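Local coordinates for protein 5-carboxymethyl-2-hydroxymuconate semialdehyde dehydrogenase (Thermus thermophilus, PDB 2D4E) that probably oxidises 5-carboxymethyl-2-hydroxymuconate semialdehyde to the corresponding acid with NAD, as a member of the aldehyde dehydrogenase family, at residues C[91-102]-C[207-218]. Sequence-based numbering, arbitrary orientation.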
loop_
_atom_site.group_PDB
_atom_site.type_symbol
_atom_site.label_atom_id
_atom_site.label_comp_id
_atom_site.label_asym_id
_atom_site.label_seq_id
_atom_site.Cartn_x
_atom_site.Cartn_y
_atom_site.Cartn_z
ATOM N N TYR C 91 -23.943 -6.032 -11.702
ATOM C CA TYR C 91 -25.153 -5.681 -10.970
ATOM C C TYR C 91 -25.109 -4.249 -10.429
ATOM O O TYR C 91 -26.066 -3.504 -10.593
ATOM C CB TYR C 91 -25.377 -6.639 -9.806
ATOM C CG TYR C 91 -26.025 -7.945 -10.176
ATOM C CD1 TYR C 91 -25.356 -9.147 -9.988
ATOM C CD2 TYR C 91 -27.335 -7.984 -10.652
ATOM C CE1 TYR C 91 -25.968 -10.359 -10.257
ATOM C CE2 TYR C 91 -27.964 -9.200 -10.927
ATOM C CZ TYR C 91 -27.271 -10.382 -10.723
ATOM O OH TYR C 91 -27.875 -11.590 -10.973
ATOM N N LEU C 92 -24.010 -3.865 -9.780
ATOM C CA LEU C 92 -23.909 -2.509 -9.240
ATOM C C LEU C 92 -24.073 -1.473 -10.350
ATOM O O LEU C 92 -24.750 -0.467 -10.168
ATOM C CB LEU C 92 -22.569 -2.286 -8.524
ATOM C CG LEU C 92 -22.256 -3.112 -7.271
ATOM C CD1 LEU C 92 -21.113 -2.451 -6.521
ATOM C CD2 LEU C 92 -23.462 -3.187 -6.367
ATOM N N LEU C 93 -23.449 -1.722 -11.495
ATOM C CA LEU C 93 -23.556 -0.807 -12.626
ATOM C C LEU C 93 -24.991 -0.744 -13.155
ATOM O O LEU C 93 -25.441 0.297 -13.641
ATOM C CB LEU C 93 -22.605 -1.234 -13.745
ATOM C CG LEU C 93 -21.121 -1.053 -13.422
ATOM C CD1 LEU C 93 -20.287 -1.529 -14.603
ATOM C CD2 LEU C 93 -20.839 0.420 -13.113
ATOM N N ARG C 94 -25.705 -1.864 -13.059
ATOM C CA ARG C 94 -27.090 -1.923 -13.513
ATOM C C ARG C 94 -27.963 -1.114 -12.555
ATOM O O ARG C 94 -28.875 -0.396 -12.973
ATOM C CB ARG C 94 -27.566 -3.377 -13.552
ATOM C CG ARG C 94 -29.019 -3.558 -13.971
ATOM C CD ARG C 94 -29.309 -2.907 -15.318
ATOM N NE ARG C 94 -30.668 -3.210 -15.764
ATOM C CZ ARG C 94 -31.352 -2.483 -16.644
ATOM N NH1 ARG C 94 -30.809 -1.395 -17.183
ATOM N NH2 ARG C 94 -32.586 -2.846 -16.977
ATOM N N ILE C 95 -27.674 -1.247 -11.265
ATOM C CA ILE C 95 -28.400 -0.526 -10.234
ATOM C C ILE C 95 -28.185 0.976 -10.425
ATOM O O ILE C 95 -29.131 1.752 -10.352
ATOM C CB ILE C 95 -27.918 -0.955 -8.819
ATOM C CG1 ILE C 95 -28.385 -2.384 -8.530
ATOM C CG2 ILE C 95 -28.460 -0.005 -7.758
ATOM C CD1 ILE C 95 -27.848 -2.959 -7.234
ATOM N N ALA C 96 -26.941 1.374 -10.683
ATOM C CA ALA C 96 -26.612 2.780 -10.896
ATOM C C ALA C 96 -27.366 3.288 -12.120
ATOM O O ALA C 96 -27.882 4.410 -12.134
ATOM C CB ALA C 96 -25.116 2.943 -11.104
ATOM N N GLU C 97 -27.423 2.448 -13.149
ATOM C CA GLU C 97 -28.117 2.800 -14.379
ATOM C C GLU C 97 -29.609 3.005 -14.116
ATOM O O GLU C 97 -30.201 3.977 -14.586
ATOM C CB GLU C 97 -27.905 1.697 -15.423
ATOM C CG GLU C 97 -28.621 1.923 -16.742
ATOM C CD GLU C 97 -28.244 0.890 -17.799
ATOM O OE1 GLU C 97 -28.392 -0.328 -17.543
ATOM O OE2 GLU C 97 -27.805 1.304 -18.894
ATOM N N LEU C 98 -30.210 2.094 -13.355
ATOM C CA LEU C 98 -31.634 2.179 -13.040
ATOM C C LEU C 98 -31.989 3.324 -12.094
ATOM O O LEU C 98 -33.089 3.871 -12.169
ATOM C CB LEU C 98 -32.131 0.844 -12.483
ATOM C CG LEU C 98 -32.150 -0.274 -13.536
ATOM C CD1 LEU C 98 -32.598 -1.584 -12.906
ATOM C CD2 LEU C 98 -33.084 0.121 -14.683
ATOM N N ILE C 99 -31.072 3.678 -11.196
ATOM C CA ILE C 99 -31.310 4.796 -10.289
ATOM C C ILE C 99 -31.406 6.053 -11.166
ATOM O O ILE C 99 -32.272 6.911 -10.966
ATOM C CB ILE C 99 -30.148 4.954 -9.269
ATOM C CG1 ILE C 99 -30.246 3.861 -8.199
ATOM C CG2 ILE C 99 -30.191 6.336 -8.618
ATOM C CD1 ILE C 99 -29.091 3.859 -7.205
ATOM N N GLU C 100 -30.520 6.141 -12.152
ATOM C CA GLU C 100 -30.518 7.277 -13.062
ATOM C C GLU C 100 -31.813 7.340 -13.878
ATOM O O GLU C 100 -32.349 8.427 -14.122
ATOM C CB GLU C 100 -29.305 7.200 -13.996
ATOM C CG GLU C 100 -27.978 7.436 -13.274
ATOM C CD GLU C 100 -26.750 7.109 -14.120
ATOM O OE1 GLU C 100 -25.623 7.241 -13.595
ATOM O OE2 GLU C 100 -26.903 6.720 -15.298
ATOM N N LYS C 101 -32.323 6.176 -14.277
ATOM C CA LYS C 101 -33.544 6.116 -15.072
ATOM C C LYS C 101 -34.769 6.536 -14.268
ATOM O O LYS C 101 -35.725 7.082 -14.819
ATOM C CB LYS C 101 -33.765 4.703 -15.624
ATOM C CG LYS C 101 -34.696 4.680 -16.831
ATOM C CD LYS C 101 -35.100 3.271 -17.249
ATOM C CE LYS C 101 -36.155 2.699 -16.314
ATOM N NZ LYS C 101 -36.724 1.417 -16.819
ATOM N N HIS C 102 -34.741 6.268 -12.966
ATOM C CA HIS C 102 -35.852 6.626 -12.092
ATOM C C HIS C 102 -35.502 7.851 -11.248
ATOM O O HIS C 102 -36.166 8.127 -10.254
ATOM C CB HIS C 102 -36.185 5.452 -11.167
ATOM C CG HIS C 102 -36.633 4.219 -11.889
ATOM N ND1 HIS C 102 -37.918 4.057 -12.360
ATOM C CD2 HIS C 102 -35.962 3.093 -12.231
ATOM C CE1 HIS C 102 -38.019 2.885 -12.962
ATOM N NE2 HIS C 102 -36.847 2.280 -12.897
ATOM N N LYS C 207 -38.854 2.278 -2.699
ATOM C CA LYS C 207 -38.632 2.560 -4.113
ATOM C C LYS C 207 -37.291 1.962 -4.554
ATOM O O LYS C 207 -37.176 1.375 -5.638
ATOM C CB LYS C 207 -38.635 4.073 -4.355
ATOM C CG LYS C 207 -38.439 4.471 -5.811
ATOM C CD LYS C 207 -39.562 3.948 -6.706
ATOM C CE LYS C 207 -39.367 4.417 -8.140
ATOM N NZ LYS C 207 -40.516 4.063 -9.016
ATOM N N LEU C 208 -36.282 2.116 -3.702
ATOM C CA LEU C 208 -34.957 1.592 -3.973
ATOM C C LEU C 208 -35.042 0.077 -4.125
ATOM O O LEU C 208 -34.411 -0.502 -5.011
ATOM C CB LEU C 208 -33.999 1.956 -2.832
ATOM C CG LEU C 208 -32.575 1.395 -2.925
ATOM C CD1 LEU C 208 -31.919 1.866 -4.222
ATOM C CD2 LEU C 208 -31.762 1.844 -1.699
ATOM N N ALA C 209 -35.819 -0.567 -3.261
ATOM C CA ALA C 209 -35.978 -2.014 -3.350
ATOM C C ALA C 209 -36.583 -2.372 -4.710
ATOM O O ALA C 209 -36.192 -3.363 -5.327
ATOM C CB ALA C 209 -36.871 -2.524 -2.234
ATOM N N GLU C 210 -37.528 -1.562 -5.180
ATOM C CA GLU C 210 -38.154 -1.825 -6.474
ATOM C C GLU C 210 -37.078 -1.838 -7.547
ATOM O O GLU C 210 -37.040 -2.727 -8.397
ATOM C CB GLU C 210 -39.195 -0.754 -6.811
ATOM C CG GLU C 210 -40.392 -0.735 -5.875
ATOM C CD GLU C 210 -41.478 0.224 -6.331
ATOM O OE1 GLU C 210 -42.448 0.428 -5.571
ATOM O OE2 GLU C 210 -41.366 0.767 -7.450
ATOM N N ILE C 211 -36.197 -0.847 -7.487
ATOM C CA ILE C 211 -35.114 -0.724 -8.443
ATOM C C ILE C 211 -34.147 -1.901 -8.365
ATOM O O ILE C 211 -33.754 -2.444 -9.393
ATOM C CB ILE C 211 -34.360 0.604 -8.234
ATOM C CG1 ILE C 211 -35.284 1.769 -8.613
ATOM C CG2 ILE C 211 -33.081 0.624 -9.064
ATOM C CD1 ILE C 211 -34.727 3.136 -8.301
ATOM N N LEU C 212 -33.752 -2.299 -7.161
ATOM C CA LEU C 212 -32.841 -3.430 -7.046
ATOM C C LEU C 212 -33.499 -4.688 -7.598
ATOM O O LEU C 212 -32.817 -5.577 -8.105
ATOM C CB LEU C 212 -32.406 -3.648 -5.596
ATOM C CG LEU C 212 -31.084 -2.947 -5.253
ATOM C CD1 LEU C 212 -31.207 -1.442 -5.504
ATOM C CD2 LEU C 212 -30.704 -3.224 -3.811
ATOM N N LYS C 213 -34.825 -4.764 -7.507
ATOM C CA LYS C 213 -35.533 -5.918 -8.040
ATOM C C LYS C 213 -35.558 -5.798 -9.562
ATOM O O LYS C 213 -35.509 -6.800 -10.270
ATOM C CB LYS C 213 -36.966 -5.991 -7.504
ATOM C CG LYS C 213 -37.779 -7.136 -8.105
ATOM C CD LYS C 213 -39.194 -7.178 -7.548
ATOM C CE LYS C 213 -40.075 -8.187 -8.292
ATOM N NZ LYS C 213 -39.562 -9.586 -8.187
ATOM N N GLU C 214 -35.638 -4.568 -10.061
ATOM C CA GLU C 214 -35.643 -4.351 -11.499
ATOM C C GLU C 214 -34.262 -4.695 -12.057
ATOM O O GLU C 214 -34.125 -5.036 -13.234
ATOM C CB GLU C 214 -35.991 -2.895 -11.837
ATOM C CG GLU C 214 -36.122 -2.644 -13.340
ATOM C CD GLU C 214 -36.439 -1.197 -13.694
ATOM O OE1 GLU C 214 -36.554 -0.892 -14.899
ATOM O OE2 GLU C 214 -36.574 -0.361 -12.779
ATOM N N ALA C 215 -33.241 -4.601 -11.206
ATOM C CA ALA C 215 -31.873 -4.915 -11.612
ATOM C C ALA C 215 -31.700 -6.427 -11.555
ATOM O O ALA C 215 -30.669 -6.961 -11.954
ATOM C CB ALA C 215 -30.869 -4.232 -10.683
ATOM N N ASP C 216 -32.726 -7.099 -11.040
ATOM C CA ASP C 216 -32.768 -8.554 -10.920
ATOM C C ASP C 216 -31.741 -9.183 -9.971
ATOM O O ASP C 216 -31.195 -10.249 -10.255
ATOM C CB ASP C 216 -32.659 -9.188 -12.316
ATOM C CG ASP C 216 -32.929 -10.689 -12.306
ATOM O OD1 ASP C 216 -33.862 -11.128 -11.599
ATOM O OD2 ASP C 216 -32.213 -11.428 -13.016
ATOM N N LEU C 217 -31.479 -8.531 -8.841
ATOM C CA LEU C 217 -30.545 -9.095 -7.869
ATOM C C LEU C 217 -31.138 -10.425 -7.416
ATOM O O LEU C 217 -32.358 -10.575 -7.363
ATOM C CB LEU C 217 -30.402 -8.191 -6.643
ATOM C CG LEU C 217 -29.443 -7.000 -6.617
ATOM C CD1 LEU C 217 -29.469 -6.393 -5.210
ATOM C CD2 LEU C 217 -28.023 -7.442 -6.971
ATOM N N PRO C 218 -30.290 -11.414 -7.100
ATOM C CA PRO C 218 -30.837 -12.698 -6.656
ATOM C C PRO C 218 -31.681 -12.511 -5.394
ATOM O O PRO C 218 -31.425 -11.608 -4.595
ATOM C CB PRO C 218 -29.590 -13.534 -6.407
ATOM C CG PRO C 218 -28.653 -13.022 -7.448
ATOM C CD PRO C 218 -28.841 -11.523 -7.340
HETATM O O HOH W 1 -32.328 -5.287 -15.455
#
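Ile95 and Leu98 of helix 85-101 pack against Ala215 and Ile211 at the end of helix 203-214; the axes of 91-101 and 207-214 approach to 9.1 Å, with 128° between their N-to-C directions. This is helix-on-helix packing in the NAD-binding part of the aldehyde dehydrogenase fold: helix 203-214 leads into strand 222-224 at one rim of the five-stranded parallel sheet, and helix 85-101 lies against it. The Ile95 and Ala215 CA atoms come within 5.8 Å, where the small alanine CB meets Ile95 CG1 and Arg94 CG. With CG1 anti to the carbonyl carbon, Ile95 sends CD1 on to Leu212 CG, while Leu98 CB sits 3.6 Å from Ile211 CG2.

Asp216, with positive phi, forms a Schellman motif, and the chain beyond it runs alongside Tyr91. Leu217 CD2 lies over one face of that ring, a CH-pi contact 4.1 Å from the centroid, while Ala215 O sits at the ring edge. A water accepts from Arg94 NE, midway along its helix, and donates to Glu214 O.

Glu214 reaches across fully extended, and Leu98 CD2 packs against its carboxylate. Lys101 NZ forms a salt bridge with OE1 of Glu214 at 3.0 Å. His102 has its ND1 hydrogen-bonded to Glu105. Its NE2-H goes to the syn lone pair of Glu214 OE2, His102 NE2 to Glu214 OE2 being 2.7 Å in a bent bond (140°), the oxygen tilted 25° from the ring plane.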